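Local coordinates for protein SAM-dependent methyltransferase (Streptococcus pneumoniae, PDB 3KR9) that probably transfers a methyl group from S-adenosylmethionine to N1 of adenine 22 in tRNA, as a class I Rossmann-like methyltransferase, at residues A[31-35]-A[36-40]; A[50-53]-A[54-58]; A[123-126]-A[127-130]; A[163-166]-A[167-171]; A[183-186]-A[187-190]. All coordinates share one frame; numbering follows the deposited sequence.

How the interactions relate
All five contacts are local, each within one continuous run of chain. Interactions 1 and 2 sit in the Rossmann-like part, with Ile31 packed on Asn58 between them: interaction 1, partly buried, closes helix 28-35 before strand 39-46 and joins apolar packing to a salt bridge, whereas interaction 2, a surface turn of helix 49-61, rests on a CH-pi contact. Interactions 3, 4 and 5 lie across the chain's centre and touch one another. Interaction 3, the most central and half buried, carries charged groups paired with other elements; interaction 4 caps and ends the short helix 164-169; interaction 5 is a surface turn of helix 179-198. Glu123 to Lys184 and Phe169 to Trp185 tie these three together.

Interaction 1: A[31-35]-A[36-40]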
loop_
_atom_site.group_PDB
_atom_site.type_symbol
_atom_site.label_atom_id
_atom_site.label_comp_id
_atom_site.label_asym_id
_atom_site.label_seq_id
_atom_site.Cartn_x
_atom_site.Cartn_y
_atom_site.Cartn_z
ATOM N N ILE A 31 -10.859 12.956 -6.311
ATOM C CA ILE A 31 -11.385 14.301 -6.382
ATOM C C ILE A 31 -10.282 15.360 -6.230
ATOM O O ILE A 31 -10.127 16.241 -7.083
ATOM C CB ILE A 31 -12.523 14.521 -5.376
ATOM C CG1 ILE A 31 -13.748 13.684 -5.782
ATOM C CG2 ILE A 31 -12.829 16.058 -5.227
ATOM C CD1 ILE A 31 -14.915 13.671 -4.726
ATOM N N GLU A 32 -9.508 15.238 -5.176
ATOM C CA GLU A 32 -8.380 16.064 -4.949
ATOM C C GLU A 32 -7.393 16.128 -6.136
ATOM O O GLU A 32 -6.934 17.220 -6.500
ATOM C CB GLU A 32 -7.626 15.524 -3.736
ATOM C CG GLU A 32 -6.305 16.256 -3.550
ATOM C CD GLU A 32 -6.489 17.748 -3.147
ATOM O OE1 GLU A 32 -7.578 18.125 -2.656
ATOM O OE2 GLU A 32 -5.503 18.504 -3.296
ATOM N N LEU A 33 -6.995 14.952 -6.653
ATOM C CA LEU A 33 -6.066 14.840 -7.756
ATOM C C LEU A 33 -6.577 15.497 -9.035
ATOM O O LEU A 33 -5.770 16.109 -9.792
ATOM C CB LEU A 33 -5.650 13.358 -8.017
ATOM C CG LEU A 33 -4.696 12.801 -6.915
ATOM C CD1 LEU A 33 -4.483 11.295 -6.965
ATOM C CD2 LEU A 33 -3.336 13.484 -6.948
ATOM N N VAL A 34 -7.887 15.412 -9.300
ATOM C CA VAL A 34 -8.390 16.012 -10.526
ATOM C C VAL A 34 -8.470 17.514 -10.293
ATOM O O VAL A 34 -8.141 18.307 -11.166
ATOM C CB VAL A 34 -9.757 15.548 -10.938
ATOM C CG1 VAL A 34 -10.285 16.398 -12.109
ATOM C CG2 VAL A 34 -9.772 13.997 -11.321
ATOM N N GLU A 35 -8.878 17.896 -9.095
ATOM C CA GLU A 35 -9.077 19.317 -8.842
ATOM C C GLU A 35 -7.740 20.066 -8.979
ATOM O O GLU A 35 -7.726 21.195 -9.489
ATOM C CB GLU A 35 -9.793 19.569 -7.504
ATOM C CG GLU A 35 -11.254 19.128 -7.565
ATOM C CD GLU A 35 -12.054 19.530 -6.351
ATOM O OE1 GLU A 35 -11.486 19.670 -5.260
ATOM O OE2 GLU A 35 -13.256 19.719 -6.515
ATOM N N ARG A 36 -6.628 19.448 -8.569
ATOM C CA ARG A 36 -5.341 20.161 -8.662
ATOM C C ARG A 36 -4.604 20.000 -9.985
ATOM O O ARG A 36 -3.527 20.518 -10.150
ATOM C CB ARG A 36 -4.409 19.878 -7.465
ATOM C CG ARG A 36 -4.001 18.465 -7.299
ATOM C CD ARG A 36 -3.742 18.208 -5.800
ATOM N NE ARG A 36 -2.763 17.147 -5.670
ATOM C CZ ARG A 36 -2.303 16.627 -4.532
ATOM N NH1 ARG A 36 -1.386 15.669 -4.623
ATOM N NH2 ARG A 36 -2.748 17.041 -3.332
ATOM N N GLY A 37 -5.218 19.330 -10.932
ATOM C CA GLY A 37 -4.724 19.268 -12.306
ATOM C C GLY A 37 -3.668 18.199 -12.401
ATOM O O GLY A 37 -2.877 18.174 -13.356
ATOM N N GLN A 38 -3.645 17.289 -11.430
ATOM C CA GLN A 38 -2.557 16.290 -11.375
ATOM C C GLN A 38 -2.828 15.057 -12.256
ATOM O O GLN A 38 -1.910 14.427 -12.803
ATOM C CB GLN A 38 -2.215 15.923 -9.909
ATOM C CG GLN A 38 -1.123 14.868 -9.809
ATOM C CD GLN A 38 -0.587 14.724 -8.422
ATOM O OE1 GLN A 38 -0.739 15.624 -7.559
ATOM N NE2 GLN A 38 0.012 13.581 -8.155
ATOM N N ILE A 39 -4.088 14.705 -12.451
ATOM C CA ILE A 39 -4.379 13.531 -13.288
ATOM C C ILE A 39 -5.458 13.940 -14.261
ATOM O O ILE A 39 -6.094 14.945 -14.031
ATOM C CB ILE A 39 -4.777 12.352 -12.417
ATOM C CG1 ILE A 39 -6.229 12.534 -11.881
ATOM C CG2 ILE A 39 -3.705 12.196 -11.304
ATOM C CD1 ILE A 39 -6.703 11.437 -10.894
ATOM N N LYS A 40 -5.670 13.204 -15.335
ATOM C CA LYS A 40 -6.693 13.559 -16.308
ATOM C C LYS A 40 -8.088 13.106 -15.873
ATOM O O LYS A 40 -9.106 13.710 -16.242
ATOM C CB LYS A 40 -6.386 12.881 -17.637
ATOM C CG LYS A 40 -7.401 13.164 -18.731
ATOM C CD LYS A 40 -7.693 14.657 -18.896
ATOM C CE LYS A 40 -8.959 14.921 -19.735
ATOM N NZ LYS A 40 -10.211 14.774 -18.883
HETATM O O HOH W 1 -7.351 17.522 -13.757
#
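Leu33 and Val34, on the last turn of helix 28-35, pack against Ile39 just beyond the turn, and this is the close, buried part of the contact. Leu33 CB lies 3.6 Å from Ile39 CD1, and Val34 CG2 comes within 3.9 Å of Ile39 CG1, the Val34 and Ile39 side chains crossing at about a right angle. Ile39 CG1 stands between its own backbone N and carbonyl carbon (chi1 75°), which carries CD1 back to the helix. The chain reverses through a Schellman motif: Gly37 has positive phi, its N donates to Val34 O (3.1 Å), and Gln38 N reaches Leu33 O (2.9 Å). A water donates to both Val34 O and Ile39 O, bridging the turn.

The other side is polar and more exposed. Glu32 OE2 meets Arg36 NH2 in a 3.1 Å salt bridge on the anti side of the carboxylate, whose plane stands 84° from the guanidinium. Arg36 also grips Gln38 OE1 side-on, through NE (3.2 Å) and NH1 (3.0 Å), both arriving from the same face of the amide. Two bonds thus hold one oxygen, while Leu33 CD2 packs 3.4 Å from Gln38 CD beneath this polar group. Glu7 gives Arg36 a second acidic partner, and Gln38 NE2 donates to the carbonyls of Ala10 and Val13.

Within the beta-alpha-beta unit of strand 17-22, helix 28-35 and strand 39-46, Leu33 and Ile39 both touch Leu19, while Val34 packs on Ile68 of strand 68-72.

Interaction 2: A[50-53]-A[54-58]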
loop_
_atom_site.group_PDB
_atom_site.type_symbol
_atom_site.label_atom_id
_atom_site.label_comp_id
_atom_site.label_asym_id
_atom_site.label_seq_id
_atom_site.Cartn_x
_atom_site.Cartn_y
_atom_site.Cartn_z
ATOM N N GLY A 50 -22.872 1.415 0.705
ATOM C CA GLY A 50 -22.614 2.661 1.439
ATOM C C GLY A 50 -21.452 3.510 0.868
ATOM O O GLY A 50 -21.665 4.592 0.366
ATOM N N PRO A 51 -20.214 3.012 0.958
ATOM C CA PRO A 51 -19.046 3.694 0.345
ATOM C C PRO A 51 -19.286 4.003 -1.148
ATOM O O PRO A 51 -18.952 5.081 -1.621
ATOM C CB PRO A 51 -17.937 2.653 0.515
ATOM C CG PRO A 51 -18.250 2.009 1.849
ATOM C CD PRO A 51 -19.798 1.938 1.889
ATOM N N TYR A 52 -19.811 3.059 -1.922
ATOM C CA TYR A 52 -20.245 3.425 -3.286
ATOM C C TYR A 52 -21.106 4.704 -3.363
ATOM O O TYR A 52 -20.849 5.560 -4.178
ATOM C CB TYR A 52 -21.084 2.360 -3.907
ATOM C CG TYR A 52 -21.666 2.757 -5.260
ATOM C CD1 TYR A 52 -20.865 2.801 -6.368
ATOM C CD2 TYR A 52 -23.047 3.020 -5.432
ATOM C CE1 TYR A 52 -21.378 3.101 -7.633
ATOM C CE2 TYR A 52 -23.574 3.371 -6.727
ATOM C CZ TYR A 52 -22.720 3.403 -7.807
ATOM O OH TYR A 52 -23.122 3.746 -9.092
ATOM N N GLN A 53 -22.213 4.765 -2.611
ATOM C CA GLN A 53 -23.089 5.941 -2.699
ATOM C C GLN A 53 -22.377 7.227 -2.231
ATOM O O GLN A 53 -22.602 8.300 -2.798
ATOM C CB GLN A 53 -24.353 5.748 -1.847
ATOM C CG GLN A 53 -25.360 4.797 -2.509
ATOM C CD GLN A 53 -25.930 5.388 -3.797
ATOM O OE1 GLN A 53 -26.032 6.599 -3.946
ATOM N NE2 GLN A 53 -26.328 4.529 -4.712
ATOM N N SER A 54 -21.553 7.131 -1.179
ATOM C CA SER A 54 -20.829 8.324 -0.718
ATOM C C SER A 54 -19.863 8.820 -1.820
ATOM O O SER A 54 -19.781 10.035 -2.095
ATOM C CB SER A 54 -20.073 8.051 0.595
ATOM O OG SER A 54 -19.114 9.098 0.894
ATOM N N ALA A 55 -19.175 7.880 -2.480
ATOM C CA ALA A 55 -18.231 8.272 -3.538
ATOM C C ALA A 55 -19.023 8.910 -4.679
ATOM O O ALA A 55 -18.582 9.930 -5.216
ATOM C CB ALA A 55 -17.442 7.053 -4.062
ATOM N N VAL A 56 -20.180 8.316 -5.043
ATOM C CA VAL A 56 -20.995 8.929 -6.124
ATOM C C VAL A 56 -21.372 10.393 -5.753
ATOM O O VAL A 56 -21.211 11.329 -6.564
ATOM C CB VAL A 56 -22.274 8.132 -6.469
ATOM C CG1 VAL A 56 -23.186 8.887 -7.498
ATOM C CG2 VAL A 56 -21.912 6.722 -7.083
ATOM N N LYS A 57 -21.840 10.587 -4.522
ATOM C CA LYS A 57 -22.369 11.918 -4.144
ATOM C C LYS A 57 -21.257 12.981 -4.050
ATOM O O LYS A 57 -21.457 14.141 -4.417
ATOM C CB LYS A 57 -23.113 11.831 -2.811
ATOM C CG LYS A 57 -24.449 10.945 -2.784
ATOM C CD LYS A 57 -25.513 11.417 -3.802
ATOM C CE LYS A 57 -26.845 10.543 -3.807
ATOM N NZ LYS A 57 -27.344 10.116 -2.452
ATOM N N ASN A 58 -20.120 12.611 -3.459
ATOM C CA ASN A 58 -18.979 13.508 -3.426
ATOM C C ASN A 58 -18.524 13.908 -4.808
ATOM O O ASN A 58 -18.170 15.072 -5.024
ATOM C CB ASN A 58 -17.824 12.973 -2.551
ATOM C CG ASN A 58 -18.206 12.960 -1.061
ATOM O OD1 ASN A 58 -18.476 11.910 -0.488
ATOM N ND2 ASN A 58 -18.270 14.137 -0.446
#
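With chi1 of 174°, Tyr52 sets its ring trans to the backbone N, and Val56, one helical turn later, turns CG2 back beside its own N; together these rotations lay a methyl over an aromatic face. The pair is an i to i+4 CH-pi contact on helix 49-61, the helix of the beta-alpha-beta unit between strands 39-46 and 68-72 of the Rossmann-like fold. CG2 of Val56 stands 3.7 Å from the centroid of the Tyr52 ring and 19° from its normal, displaced toward the rim. The same residues are joined through the backbone, Val56 N donating to Tyr52 O at 3.0 Å. Neighbouring bonds, such as Ala55 N to Pro51 O at 2.9 Å, repeat the alpha-helical spacing.

Beneath this surface patch, Tyr52, Ala55 and Val56 all touch Val70 of strand 68-72, so the aromatic-methyl pair continues into the helix-sheet packing. On another side of the helix, Ser54 OG is hydrogen-bonded to His26. Gln53 and Lys57 lie obliquely across one another at the exposed side, where Gln53 OE1 stays 4.0 Å from Lys57 NZ. Of the ring atoms, CZ of Tyr52 is the one nearest to the methyl, 3.5 Å from Val56 CG2.

Interaction 3: A[123-126]-A[127-130]; sequences EDDL and RIWL
Leu126 and Leu130, one turn apart on helix 123-132, lie obliquely against each other, with Leu126 CG 4.0 Å from Leu130 CD1. Their different first torsions set this up: Leu126 directs CG opposite its backbone N (chi1 177°), whereas Leu130 directs CG opposite its carbonyl carbon (chi1 -72°), bending the second leucine back toward the first. This alpha-helical i to i+4 pair faces the sheet, Leu126 on Leu153 and Leu130 on Val155 of strand 148-157.

Arg127 takes another course. Its chain is extended from CG to NE and runs back along the first turn, bringing NH1 within 3.8 Å of Glu123 CB. That approach is oblique to the guanidinium, and the acidic end of Glu123 does not pair with it: Glu123 OE1 is 5.9 Å from Arg127 NH1. Arg127 N does donate to Glu123 O (3.0 Å), but the two charges go to different partners. The buried guanidinium forms salt bridges with Glu151 and Glu140, while Glu123 pairs with Lys184.

Asp125 makes salt bridges to Arg96 and Arg122, and the Trp129 ring leads away from the first turn, though its CB faces it, to stack with His133. Near the two leucines the backbone is regular: Leu130 N donates to Leu126 O at 2.9 Å, with an N-H...O angle of 162°.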
loop_
_atom_site.group_PDB
_atom_site.type_symbol
_atom_site.label_atom_id
_atom_site.label_comp_id
_atom_site.label_asym_id
_atom_site.label_seq_id
_atom_site.Cartn_x
_atom_site.Cartn_y
_atom_site.Cartn_z
ATOM N N GLU A 123 3.305 -6.482 5.320
ATOM C CA GLU A 123 3.999 -5.857 4.223
ATOM C C GLU A 123 4.986 -6.842 3.604
ATOM O O GLU A 123 5.091 -6.917 2.387
ATOM C CB GLU A 123 4.686 -4.573 4.669
ATOM C CG GLU A 123 3.713 -3.577 5.419
ATOM C CD GLU A 123 3.718 -3.733 6.948
ATOM O OE1 GLU A 123 3.966 -4.833 7.505
ATOM O OE2 GLU A 123 3.460 -2.726 7.604
ATOM N N ASP A 124 5.638 -7.617 4.461
ATOM C CA ASP A 124 6.554 -8.649 4.046
ATOM C C ASP A 124 5.910 -9.629 3.090
ATOM O O ASP A 124 6.473 -9.814 2.008
ATOM C CB ASP A 124 7.244 -9.353 5.242
ATOM C CG ASP A 124 6.271 -10.028 6.213
ATOM O OD1 ASP A 124 5.079 -9.701 6.283
ATOM O OD2 ASP A 124 6.754 -10.874 6.985
ATOM N N ASP A 125 4.731 -10.203 3.438
ATOM C CA ASP A 125 4.015 -11.134 2.517
ATOM C C ASP A 125 3.583 -10.443 1.238
ATOM O O ASP A 125 3.569 -11.046 0.188
ATOM C CB ASP A 125 2.724 -11.772 3.141
ATOM C CG ASP A 125 3.003 -12.431 4.499
ATOM O OD1 ASP A 125 4.029 -13.100 4.602
ATOM O OD2 ASP A 125 2.245 -12.244 5.465
ATOM N N LEU A 126 3.235 -9.178 1.285
ATOM C CA LEU A 126 2.946 -8.530 0.001
ATOM C C LEU A 126 4.252 -8.419 -0.874
ATOM O O LEU A 126 4.174 -8.416 -2.098
ATOM C CB LEU A 126 2.404 -7.093 0.240
ATOM C CG LEU A 126 2.103 -6.192 -0.961
ATOM C CD1 LEU A 126 1.150 -6.858 -2.007
ATOM C CD2 LEU A 126 1.448 -4.861 -0.391
ATOM N N ARG A 127 5.412 -8.237 -0.239
ATOM C CA ARG A 127 6.645 -8.005 -1.039
ATOM C C ARG A 127 6.981 -9.341 -1.734
ATOM O O ARG A 127 7.443 -9.365 -2.861
ATOM C CB ARG A 127 7.799 -7.515 -0.147
ATOM C CG ARG A 127 7.670 -6.094 0.301
ATOM C CD ARG A 127 9.040 -5.587 0.934
ATOM N NE ARG A 127 8.918 -4.205 1.380
ATOM C CZ ARG A 127 8.491 -3.855 2.591
ATOM N NH1 ARG A 127 8.257 -4.788 3.524
ATOM N NH2 ARG A 127 8.374 -2.564 2.897
ATOM N N ILE A 128 6.733 -10.451 -1.033
ATOM C CA ILE A 128 6.948 -11.837 -1.584
ATOM C C ILE A 128 6.006 -12.044 -2.760
ATOM O O ILE A 128 6.375 -12.478 -3.861
ATOM C CB ILE A 128 6.719 -12.867 -0.451
ATOM C CG1 ILE A 128 7.877 -12.766 0.532
ATOM C CG2 ILE A 128 6.468 -14.365 -0.993
ATOM C CD1 ILE A 128 7.559 -13.305 1.907
ATOM N N TRP A 129 4.773 -11.684 -2.552
ATOM C CA TRP A 129 3.801 -11.811 -3.634
ATOM C C TRP A 129 4.231 -11.020 -4.855
ATOM O O TRP A 129 4.230 -11.551 -5.987
ATOM C CB TRP A 129 2.407 -11.345 -3.174
ATOM C CG TRP A 129 1.426 -11.694 -4.224
ATOM C CD1 TRP A 129 0.739 -12.862 -4.342
ATOM C CD2 TRP A 129 1.076 -10.888 -5.356
ATOM N NE1 TRP A 129 -0.040 -12.816 -5.495
ATOM C CE2 TRP A 129 0.182 -11.631 -6.142
ATOM C CE3 TRP A 129 1.475 -9.618 -5.804
ATOM C CZ2 TRP A 129 -0.375 -11.134 -7.328
ATOM C CZ3 TRP A 129 0.949 -9.134 -6.998
ATOM C CH2 TRP A 129 -0.011 -9.883 -7.726
ATOM N N LEU A 130 4.615 -9.754 -4.654
ATOM C CA LEU A 130 5.007 -8.884 -5.766
ATOM C C LEU A 130 6.143 -9.487 -6.550
ATOM O O LEU A 130 6.083 -9.611 -7.792
ATOM C CB LEU A 130 5.442 -7.480 -5.263
ATOM C CG LEU A 130 4.283 -6.622 -4.765
ATOM C CD1 LEU A 130 4.783 -5.524 -3.828
ATOM C CD2 LEU A 130 3.463 -6.059 -5.963
#

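Interaction 4: A[163-166]-A[167-171]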
loop_
_atom_site.group_PDB
_atom_site.type_symbol
_atom_site.label_atom_id
_atom_site.label_comp_id
_atom_site.label_asym_id
_atom_site.label_seq_id
_atom_site.Cartn_x
_atom_site.Cartn_y
_atom_site.Cartn_z
ATOM N N SER A 163 16.529 -9.781 -0.559
ATOM C CA SER A 163 17.044 -10.521 0.584
ATOM C C SER A 163 15.910 -10.659 1.609
ATOM O O SER A 163 14.873 -9.969 1.517
ATOM C CB SER A 163 18.228 -9.770 1.186
ATOM O OG SER A 163 17.849 -8.462 1.547
ATOM N N ALA A 164 16.068 -11.589 2.547
ATOM C CA ALA A 164 15.135 -11.706 3.684
ATOM C C ALA A 164 15.010 -10.371 4.407
ATOM O O ALA A 164 13.930 -9.975 4.858
ATOM C CB ALA A 164 15.580 -12.821 4.681
ATOM N N SER A 165 16.128 -9.666 4.508
ATOM C CA SER A 165 16.121 -8.358 5.154
ATOM C C SER A 165 15.312 -7.317 4.376
ATOM O O SER A 165 14.494 -6.601 4.950
ATOM C CB SER A 165 17.519 -7.854 5.345
ATOM O OG SER A 165 17.421 -6.604 5.974
ATOM N N ASP A 166 15.529 -7.219 3.072
ATOM C CA ASP A 166 14.679 -6.352 2.252
ATOM C C ASP A 166 13.191 -6.782 2.281
ATOM O O ASP A 166 12.305 -5.942 2.174
ATOM C CB ASP A 166 15.176 -6.343 0.811
ATOM C CG ASP A 166 16.490 -5.548 0.645
ATOM O OD1 ASP A 166 16.983 -4.965 1.627
ATOM O OD2 ASP A 166 17.034 -5.528 -0.462
ATOM N N VAL A 167 12.917 -8.079 2.387
ATOM C CA VAL A 167 11.530 -8.536 2.422
ATOM C C VAL A 167 10.832 -7.957 3.662
ATOM O O VAL A 167 9.703 -7.508 3.608
ATOM C CB VAL A 167 11.382 -10.103 2.388
ATOM C CG1 VAL A 167 10.007 -10.498 2.827
ATOM C CG2 VAL A 167 11.618 -10.672 0.957
ATOM N N ARG A 168 11.551 -7.943 4.782
ATOM C CA ARG A 168 10.921 -7.663 6.025
ATOM C C ARG A 168 10.914 -6.157 6.243
ATOM O O ARG A 168 9.962 -5.625 6.777
ATOM C CB ARG A 168 11.688 -8.355 7.135
ATOM C CG ARG A 168 11.251 -7.930 8.512
ATOM C CD ARG A 168 9.780 -8.297 8.811
ATOM N NE ARG A 168 8.798 -7.400 8.168
ATOM C CZ ARG A 168 7.511 -7.377 8.488
ATOM N NH1 ARG A 168 7.061 -8.186 9.431
ATOM N NH2 ARG A 168 6.674 -6.553 7.875
ATOM N N PHE A 169 11.978 -5.484 5.824
ATOM C CA PHE A 169 12.164 -4.065 6.151
ATOM C C PHE A 169 11.931 -3.100 5.010
ATOM O O PHE A 169 11.681 -1.924 5.261
ATOM C CB PHE A 169 13.542 -3.856 6.792
ATOM C CG PHE A 169 13.700 -4.635 8.070
ATOM C CD1 PHE A 169 12.879 -4.350 9.170
ATOM C CD2 PHE A 169 14.604 -5.698 8.155
ATOM C CE1 PHE A 169 12.988 -5.081 10.347
ATOM C CE2 PHE A 169 14.731 -6.445 9.335
ATOM C CZ PHE A 169 13.916 -6.143 10.434
ATOM N N GLY A 170 11.966 -3.617 3.782
ATOM C CA GLY A 170 11.821 -2.808 2.561
ATOM C C GLY A 170 13.184 -2.468 1.958
ATOM O O GLY A 170 14.043 -1.945 2.670
ATOM N N PRO A 171 13.382 -2.725 0.656
ATOM C CA PRO A 171 14.698 -2.445 0.042
ATOM C C PRO A 171 15.028 -0.973 0.050
ATOM O O PRO A 171 16.198 -0.635 0.098
ATOM C CB PRO A 171 14.530 -2.874 -1.431
ATOM C CG PRO A 171 13.012 -2.916 -1.636
ATOM C CD PRO A 171 12.417 -3.281 -0.312
#
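The chain enters helix 164-169 at Ser163, its N-cap, and leaves it at Gly170, where phi turns positive and Gly170 N still reaches back to Asp166 O at 2.8 Å, from above the carbonyl plane. At the entrance, Ser163 OG accepts from Asp166 N at 3.0 Å, a nearly straight capping bond (168°), while Ser163 O takes Val167 N. At the exit, Asp166 lies obliquely across Pro171 in van der Waals contact, with Asp166 CG 3.6 Å from Pro171 CA. With chi1 of -73°, Asp166 CG is opposite its own carbonyl carbon, which brings it against the proline.

Phe169 CD2 packs 3.3 Å from Ser165 O, and Ser165 OG lies at the edge of the ring, in its plane, at 3.7 Å from CD2. Arg168 CG sits over the centre of one face. The ring is buried against Ala216, Ile217 and Val220 of helix 204-221 and meets Trp185 edge-to-face.

The serine hydroxyl satisfies Asp166 N at the start, and at the end Gly170 N donates to Asp166 O. The chemistry implies a helix defined at both ends, with an aromatic side chain anchoring it to the C-terminal helices.

Interaction 5: A[183-186]-A[187-190]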
loop_
_atom_site.group_PDB
_atom_site.type_symbol
_atom_site.label_atom_id
_atom_site.label_comp_id
_atom_site.label_asym_id
_atom_site.label_seq_id
_atom_site.Cartn_x
_atom_site.Cartn_y
_atom_site.Cartn_z
ATOM N N GLN A 183 11.410 4.609 14.811
ATOM C CA GLN A 183 10.350 4.522 15.802
ATOM C C GLN A 183 9.519 3.277 15.591
ATOM O O GLN A 183 9.226 2.547 16.541
ATOM C CB GLN A 183 9.445 5.770 15.755
ATOM C CG GLN A 183 10.201 7.085 15.940
ATOM C CD GLN A 183 9.454 8.274 15.333
ATOM O OE1 GLN A 183 8.215 8.324 15.383
ATOM N NE2 GLN A 183 10.202 9.236 14.738
ATOM N N LYS A 184 9.145 2.993 14.340
ATOM C CA LYS A 184 8.360 1.789 14.098
ATOM C C LYS A 184 9.066 0.548 14.588
ATOM O O LYS A 184 8.481 -0.228 15.331
ATOM C CB LYS A 184 7.941 1.611 12.623
ATOM C CG LYS A 184 7.269 0.233 12.396
ATOM C CD LYS A 184 6.811 -0.024 10.915
ATOM C CE LYS A 184 6.461 -1.562 10.696
ATOM N NZ LYS A 184 5.858 -1.747 9.317
ATOM N N TRP A 185 10.328 0.356 14.210
ATOM C CA TRP A 185 10.987 -0.942 14.485
ATOM C C TRP A 185 11.506 -1.099 15.935
ATOM O O TRP A 185 11.442 -2.177 16.531
ATOM C CB TRP A 185 12.052 -1.244 13.407
ATOM C CG TRP A 185 11.366 -1.642 12.123
ATOM C CD1 TRP A 185 11.216 -0.890 10.976
ATOM C CD2 TRP A 185 10.635 -2.858 11.896
ATOM N NE1 TRP A 185 10.477 -1.595 10.044
ATOM C CE2 TRP A 185 10.083 -2.787 10.589
ATOM C CE3 TRP A 185 10.386 -3.990 12.668
ATOM C CZ2 TRP A 185 9.337 -3.810 10.049
ATOM C CZ3 TRP A 185 9.635 -4.987 12.125
ATOM C CH2 TRP A 185 9.123 -4.887 10.834
ATOM N N GLN A 186 11.953 0.016 16.497
ATOM C CA GLN A 186 12.284 0.111 17.908
ATOM C C GLN A 186 11.077 -0.272 18.741
ATOM O O GLN A 186 11.191 -1.014 19.704
ATOM C CB GLN A 186 12.690 1.555 18.224
ATOM C CG GLN A 186 13.883 1.714 19.147
ATOM C CD GLN A 186 15.188 1.909 18.381
ATOM O OE1 GLN A 186 15.912 2.914 18.558
ATOM N NE2 GLN A 186 15.493 0.953 17.506
ATOM N N LYS A 187 9.902 0.224 18.375
ATOM C CA LYS A 187 8.711 -0.099 19.148
ATOM C C LYS A 187 8.399 -1.589 18.958
ATOM O O LYS A 187 8.049 -2.312 19.906
ATOM C CB LYS A 187 7.522 0.819 18.767
ATOM C CG LYS A 187 6.514 1.064 19.907
ATOM C CD LYS A 187 5.214 1.728 19.407
ATOM C CE LYS A 187 4.091 1.708 20.479
ATOM N NZ LYS A 187 4.213 2.852 21.468
ATOM N N GLU A 188 8.600 -2.078 17.738
ATOM C CA GLU A 188 8.378 -3.498 17.511
ATOM C C GLU A 188 9.398 -4.369 18.258
ATOM O O GLU A 188 9.055 -5.442 18.740
ATOM C CB GLU A 188 8.357 -3.832 16.020
ATOM C CG GLU A 188 8.006 -5.274 15.765
ATOM C CD GLU A 188 6.576 -5.653 16.199
ATOM O OE1 GLU A 188 5.695 -4.777 16.210
ATOM O OE2 GLU A 188 6.342 -6.847 16.504
ATOM N N ALA A 189 10.649 -3.930 18.317
ATOM C CA ALA A 189 11.651 -4.647 19.126
ATOM C C ALA A 189 11.210 -4.772 20.600
ATOM O O ALA A 189 11.198 -5.871 21.168
ATOM C CB ALA A 189 12.965 -3.953 19.044
ATOM N N GLU A 190 10.800 -3.665 21.216
ATOM C CA GLU A 190 10.354 -3.761 22.606
ATOM C C GLU A 190 9.127 -4.637 22.790
ATOM O O GLU A 190 9.054 -5.393 23.759
ATOM C CB GLU A 190 10.212 -2.402 23.290
ATOM C CG GLU A 190 9.162 -1.503 22.764
ATOM C CD GLU A 190 9.543 -0.041 22.989
ATOM O OE1 GLU A 190 10.738 0.295 22.770
ATOM O OE2 GLU A 190 8.662 0.762 23.391
#
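The Trp185 indole has Lys184 CE over one face, 3.6 Å above its plane and displaced toward the rim, while Glu188, one turn on, approaches obliquely from its CB and CG. Trp185 CE3 is 3.9 Å from Glu188 CB, and Trp185 CZ3 is 4.0 Å from Glu188 CG, so it is the aliphatic stem of the glutamate that touches the benzene part of the indole. Ring and carboxylate planes stand 76° apart, the acidic end turning away from the contact toward Lys191, with which it forms a long, weak ion pair. Further round the indole, Phe181 lies against it with the planes at about 50°.

A torsion explains the meeting: Trp185 has CG opposite its carbonyl carbon (chi1 -74°), which swings the ring toward the following turn. Lys184 NZ forms a salt bridge with Glu151, consistent with CE lying against the indole.

Backbone bonds run beneath these side chains, Glu188 N to Lys184 O at 3.0 Å and Glu190 N to Gln186 O at 3.1 Å. Toward helix 204-221, Trp185 and Ala189 rest on Ile217 and Gln186 touches Leu221. The pattern is that of an amphipathic alpha-helix, 179-198, packing its aromatic and small residues on a neighbouring helix of the C-terminal region while Lys187 and Glu190 remain exposed.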